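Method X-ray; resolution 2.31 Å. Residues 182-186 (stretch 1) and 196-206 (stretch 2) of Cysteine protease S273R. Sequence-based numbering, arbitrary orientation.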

ATOM      1  N   SER B 182       2.259   0.438  17.089  1.00 26.54           N
ATOM      2  CA  SER B 182       1.517   1.221  18.064  1.00 19.80           C
ATOM      3  C   SER B 182       0.043   0.853  18.023  1.00 20.78           C
ATOM      4  O   SER B 182      -0.536   0.671  16.947  1.00 24.25           O
ATOM      5  N   ILE B 183      -0.552   0.737  19.205  1.00 23.16           N
ATOM      6  CA  ILE B 183      -1.990   0.575  19.373  1.00 24.80           C
ATOM      7  C   ILE B 183      -2.524   1.908  19.876  1.00 33.64           C
ATOM      8  O   ILE B 183      -2.152   2.361  20.965  1.00 33.06           O
ATOM      9  N   GLU B 184      -3.380   2.544  19.081  1.00 29.71           N
ATOM     10  CA  GLU B 184      -3.748   3.936  19.292  1.00 23.24           C
ATOM     11  C   GLU B 184      -5.234   4.061  19.600  1.00 21.89           C
ATOM     12  O   GLU B 184      -6.069   3.413  18.963  1.00 29.85           O
ATOM     13  N   TYR B 185      -5.548   4.901  20.585  1.00 25.13           N
ATOM     14  CA  TYR B 185      -6.917   5.251  20.942  1.00 25.70           C
ATOM     15  C   TYR B 185      -7.056   6.762  20.842  1.00 28.69           C
ATOM     16  O   TYR B 185      -6.388   7.498  21.577  1.00 28.39           O
ATOM     17  N   PHE B 186      -7.914   7.224  19.938  1.00 18.58           N
ATOM     18  CA  PHE B 186      -8.119   8.648  19.707  1.00 32.52           C
ATOM     19  C   PHE B 186      -9.513   9.044  20.173  1.00 37.09           C
ATOM     20  O   PHE B 186     -10.511   8.492  19.701  1.00 31.81           O
ATOM     21  N   PRO B 196     -12.453  -1.292  29.835  1.00 62.46           N
ATOM     22  CA  PRO B 196     -12.493  -2.358  28.818  1.00 62.26           C
ATOM     23  C   PRO B 196     -11.645  -2.066  27.593  1.00 50.34           C
ATOM     24  O   PRO B 196     -11.054  -2.990  27.024  1.00 43.63           O
ATOM     25  N   VAL B 197     -11.561  -0.804  27.167  1.00 47.50           N
ATOM     26  CA  VAL B 197     -10.697  -0.469  26.039  1.00 46.21           C
ATOM     27  C   VAL B 197      -9.236  -0.708  26.400  1.00 34.61           C
ATOM     28  O   VAL B 197      -8.451  -1.198  25.578  1.00 34.02           O
ATOM     29  N   ILE B 198      -8.853  -0.386  27.639  1.00 42.29           N
ATOM     30  CA  ILE B 198      -7.477  -0.605  28.079  1.00 33.97           C
ATOM     31  C   ILE B 198      -7.132  -2.091  28.044  1.00 33.58           C
ATOM     32  O   ILE B 198      -6.055  -2.481  27.579  1.00 43.31           O
ATOM     33  N   ARG B 199      -8.042  -2.942  28.527  1.00 44.44           N
ATOM     34  CA  ARG B 199      -7.788  -4.381  28.510  1.00 50.40           C
ATOM     35  C   ARG B 199      -7.613  -4.893  27.086  1.00 43.29           C
ATOM     36  O   ARG B 199      -6.748  -5.738  26.821  1.00 52.77           O
ATOM     37  N   TRP B 200      -8.429  -4.392  26.155  1.00 34.88           N
ATOM     38  CA  TRP B 200      -8.318  -4.813  24.763  1.00 38.69           C
ATOM     39  C   TRP B 200      -6.985  -4.383  24.159  1.00 37.88           C
ATOM     40  O   TRP B 200      -6.333  -5.169  23.462  1.00 39.48           O
HETATM   41  N   MSE B 201      -6.567  -3.146  24.412  1.00 37.85           N
HETATM   42  CA  MSE B 201      -5.286  -2.651  23.916  1.00 30.31           C
HETATM   43  C   MSE B 201      -4.124  -3.448  24.502  1.00 28.63           C
HETATM   44  O   MSE B 201      -3.146  -3.736  23.814  1.00 33.12           O
ATOM     45  N   GLU B 202      -4.243  -3.804  25.783  1.00 32.09           N
ATOM     46  CA  GLU B 202      -3.210  -4.611  26.422  1.00 28.39           C
ATOM     47  C   GLU B 202      -3.170  -6.021  25.842  1.00 35.64           C
ATOM     48  O   GLU B 202      -2.088  -6.583  25.637  1.00 35.26           O
ATOM     49  N   ARG B 203      -4.339  -6.607  25.569  1.00 43.63           N
ATOM     50  CA  ARG B 203      -4.377  -7.955  25.009  1.00 44.49           C
ATOM     51  C   ARG B 203      -3.763  -7.990  23.614  1.00 35.59           C
ATOM     52  O   ARG B 203      -3.050  -8.938  23.265  1.00 36.52           O
ATOM     53  N   VAL B 204      -4.031  -6.964  22.802  1.00 32.88           N
ATOM     54  CA  VAL B 204      -3.448  -6.904  21.464  1.00 24.44           C
ATOM     55  C   VAL B 204      -1.937  -6.719  21.542  1.00 19.85           C
ATOM     56  O   VAL B 204      -1.195  -7.246  20.703  1.00 26.85           O
ATOM     57  N   LYS B 205      -1.454  -5.987  22.549  1.00 25.18           N
ATOM     58  CA  LYS B 205      -0.017  -5.771  22.688  1.00 33.02           C
ATOM     59  C   LYS B 205       0.720  -7.077  22.961  1.00 31.08           C
ATOM     60  O   LYS B 205       1.787  -7.324  22.386  1.00 29.93           O
ATOM     61  N   GLN B 206       0.170  -7.926  23.834  1.00 39.74           N
ATOM     62  CA  GLN B 206       0.809  -9.209  24.112  1.00 40.02           C
ATOM     63  C   GLN B 206       0.822 -10.100  22.878  1.00 39.24           C
ATOM     64  O   GLN B 206       1.794 -10.825  22.635  1.00 46.44           O
TER

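How does the helix begin its contact with the strand? The two run nearly antiparallel, at 168°, their axes approaching to 9.3 Å, and the contact passes from Y185 at V197 to I183 at V204 and K205, with M201 touching both. P196 lies out of reach, but V197, a t rotamer, points toward the strand and sets its CG1 3.6 Å from CD2 of Y185. Y185, also t, points toward the helix, and its hydroxyl finds a hydrogen-bond partner just outside the stretches. I198 points away and R199 is out of reach; neither touches the strand.

What do W200 and M201 add one turn later? W200 leaves the backbone sideways, yet its t rotamer brings the indole nearer, with CZ3 4.2 Å from CG2 of I183. M201, a selenomethionine, points toward the strand with chi angles m, t, p. With chi1 at m, its CG lies 4.0 Å from CG2 of I183, SE lies 3.9 Å from CB of Y185, and the terminal CE reaches the backbone, 3.2 Å from O of I183. It thus bridges the two inward-pointing strand residues.

Which residues close the contact? E202 and R203 point away, while V204, a t rotamer, turns back toward the strand and puts CG1 3.7 Å from CD1 of I183. That same CD1, carried by the m, t rotamer of I183, lies 3.5 Å from the backbone N of K205. The lysine side chain, t throughout, leads its amine away, and Q206 points away as well.

Where are the polar groups? No hydrogen bond crosses between the stretches; the contact is apolar packing centred on I183, which has the largest covered area. E184 points away from the helix, and its carboxylate oxygens are hydrogen-bonded elsewhere in the structure.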

ATOM      1  CB  SER B 182       1.684   2.724  17.813  1.00 37.24           C
ATOM      2  OG  SER B 182       1.275   3.072  16.501  1.00 43.14           O
ATOM      3  CB  ILE B 183      -2.322  -0.569  20.341  1.00 23.40           C
ATOM      4  CG1 ILE B 183      -1.672  -1.869  19.860  1.00 17.39           C
ATOM      5  CG2 ILE B 183      -3.824  -0.742  20.469  1.00 18.19           C
ATOM      6  CD1 ILE B 183      -1.571  -2.931  20.929  1.00 36.24           C
ATOM      7  CB  GLU B 184      -3.391   4.776  18.063  1.00 26.70           C
ATOM      8  CG  GLU B 184      -1.962   4.571  17.585  1.00 31.63           C
ATOM      9  CD  GLU B 184      -1.723   5.133  16.199  1.00 32.16           C
ATOM     10  OE1 GLU B 184      -2.576   5.902  15.712  1.00 27.74           O
ATOM     11  OE2 GLU B 184      -0.682   4.800  15.594  1.00 30.52           O
ATOM     12  CB  TYR B 185      -7.263   4.764  22.353  1.00 23.28           C
ATOM     13  CG  TYR B 185      -8.597   5.256  22.879  1.00 27.30           C
ATOM     14  CD1 TYR B 185      -8.694   6.458  23.571  1.00 18.84           C
ATOM     15  CD2 TYR B 185      -9.757   4.515  22.693  1.00 11.92           C
ATOM     16  CE1 TYR B 185      -9.904   6.911  24.056  1.00 30.10           C
ATOM     17  CE2 TYR B 185     -10.975   4.962  23.177  1.00 26.77           C
ATOM     18  CZ  TYR B 185     -11.042   6.162  23.857  1.00 31.92           C
ATOM     19  OH  TYR B 185     -12.245   6.621  24.344  1.00 35.96           O
ATOM     20  CB  PHE B 186      -7.927   9.001  18.232  1.00 33.75           C
ATOM     21  CG  PHE B 186      -8.275  10.423  17.903  1.00 35.43           C
ATOM     22  CD1 PHE B 186      -7.487  11.466  18.364  1.00 35.66           C
ATOM     23  CD2 PHE B 186      -9.388  10.721  17.137  1.00 36.24           C
ATOM     24  CE1 PHE B 186      -7.805  12.778  18.067  1.00 28.29           C
ATOM     25  CE2 PHE B 186      -9.711  12.029  16.834  1.00 34.09           C
ATOM     26  CZ  PHE B 186      -8.919  13.060  17.299  1.00 29.87           C
ATOM     27  CB  PRO B 196     -13.986  -2.450  28.479  1.00 59.41           C
ATOM     28  CG  PRO B 196     -14.666  -2.025  29.729  1.00 52.00           C
ATOM     29  CD  PRO B 196     -13.802  -0.952  30.324  1.00 59.59           C
ATOM     30  CB  VAL B 197     -10.946   0.982  25.586  1.00 47.07           C
ATOM     31  CG1 VAL B 197      -9.975   1.371  24.482  1.00 34.24           C
ATOM     32  CG2 VAL B 197     -12.383   1.146  25.112  1.00 41.74           C
ATOM     33  CB  ILE B 198      -7.263  -0.003  29.481  1.00 41.63           C
ATOM     34  CG1 ILE B 198      -7.431   1.518  29.443  1.00 46.63           C
ATOM     35  CG2 ILE B 198      -5.891  -0.376  30.025  1.00 20.90           C
ATOM     36  CD1 ILE B 198      -6.344   2.236  28.667  1.00 65.69           C
ATOM     37  CB  ARG B 199      -8.923  -5.133  29.202  1.00 59.36           C
ATOM     38  CG  ARG B 199      -9.276  -4.622  30.586  1.00 61.01           C
ATOM     39  CD  ARG B 199     -10.557  -5.274  31.070  1.00 71.16           C
ATOM     40  NE  ARG B 199     -11.297  -4.412  31.984  1.00 86.04           N
ATOM     41  CZ  ARG B 199     -12.589  -4.553  32.257  1.00 96.11           C
ATOM     42  NH1 ARG B 199     -13.288  -5.521  31.679  1.00 96.55           N
ATOM     43  NH2 ARG B 199     -13.185  -3.723  33.101  1.00 98.45           N
ATOM     44  CB  TRP B 200      -9.484  -4.252  23.948  1.00 28.71           C
ATOM     45  CG  TRP B 200      -9.496  -4.716  22.524  1.00 28.08           C
ATOM     46  CD1 TRP B 200     -10.137  -5.813  22.026  1.00 36.57           C
ATOM     47  CD2 TRP B 200      -8.836  -4.098  21.413  1.00 26.35           C
ATOM     48  NE1 TRP B 200      -9.918  -5.916  20.673  1.00 38.77           N
ATOM     49  CE2 TRP B 200      -9.121  -4.876  20.273  1.00 34.57           C
ATOM     50  CE3 TRP B 200      -8.031  -2.964  21.271  1.00 32.83           C
ATOM     51  CZ2 TRP B 200      -8.631  -4.556  19.008  1.00 36.88           C
ATOM     52  CZ3 TRP B 200      -7.545  -2.647  20.014  1.00 23.89           C
ATOM     53  CH2 TRP B 200      -7.847  -3.440  18.900  1.00 25.58           C
HETATM   54  CB  MSE B 201      -5.120  -1.165  24.242  1.00 23.40           C
HETATM   55  CG  MSE B 201      -6.176  -0.271  23.614  1.00 28.93           C
HETATM   56 SE   MSE B 201      -6.017   1.594  24.157  0.52 39.23          SE
HETATM   57  CE  MSE B 201      -4.312   2.006  23.310  1.00 39.29           C
ATOM     58  CB  GLU B 202      -3.444  -4.657  27.933  1.00 45.96           C
ATOM     59  CG  GLU B 202      -3.145  -3.355  28.657  1.00 65.04           C
ATOM     60  CD  GLU B 202      -1.708  -2.907  28.481  1.00 80.16           C
ATOM     61  OE1 GLU B 202      -1.493  -1.773  28.004  1.00 83.03           O
ATOM     62  OE2 GLU B 202      -0.795  -3.691  28.812  1.00 84.34           O
ATOM     63  CB  ARG B 203      -5.818  -8.470  24.982  1.00 38.43           C
ATOM     64  CG  ARG B 203      -5.960  -9.963  24.695  1.00 39.95           C
ATOM     65  CD  ARG B 203      -6.158 -10.252  23.208  1.00 42.61           C
ATOM     66  NE  ARG B 203      -7.403  -9.682  22.699  1.00 71.21           N
ATOM     67  CZ  ARG B 203      -8.567 -10.323  22.675  1.00 92.93           C
ATOM     68  NH1 ARG B 203      -8.652 -11.568  23.126  1.00 94.05           N
ATOM     69  NH2 ARG B 203      -9.649  -9.725  22.194  1.00100.21           N
ATOM     70  CB  VAL B 204      -4.118  -5.782  20.646  1.00 22.16           C
ATOM     71  CG1 VAL B 204      -3.457  -5.636  19.284  1.00 25.62           C
ATOM     72  CG2 VAL B 204      -5.605  -6.061  20.483  1.00 20.64           C
ATOM     73  CB  LYS B 205       0.256  -4.757  23.798  1.00 29.70           C
ATOM     74  CG  LYS B 205       1.732  -4.528  24.084  1.00 28.33           C
ATOM     75  CD  LYS B 205       1.928  -3.507  25.193  1.00 34.94           C
ATOM     76  CE  LYS B 205       3.394  -3.369  25.563  1.00 43.55           C
ATOM     77  NZ  LYS B 205       3.597  -2.363  26.642  1.00 42.60           N
ATOM     78  CB  GLN B 206       0.106  -9.912  25.272  1.00 29.02           C
ATOM     79  CG  GLN B 206       0.418  -9.314  26.628  1.00 62.62           C
ATOM     80  CD  GLN B 206       1.894  -9.371  26.963  1.00 83.71           C
ATOM     81  OE1 GLN B 206       2.555 -10.384  26.735  1.00 95.23           O
ATOM     82  NE2 GLN B 206       2.422  -8.277  27.500  1.00 79.39           N
TER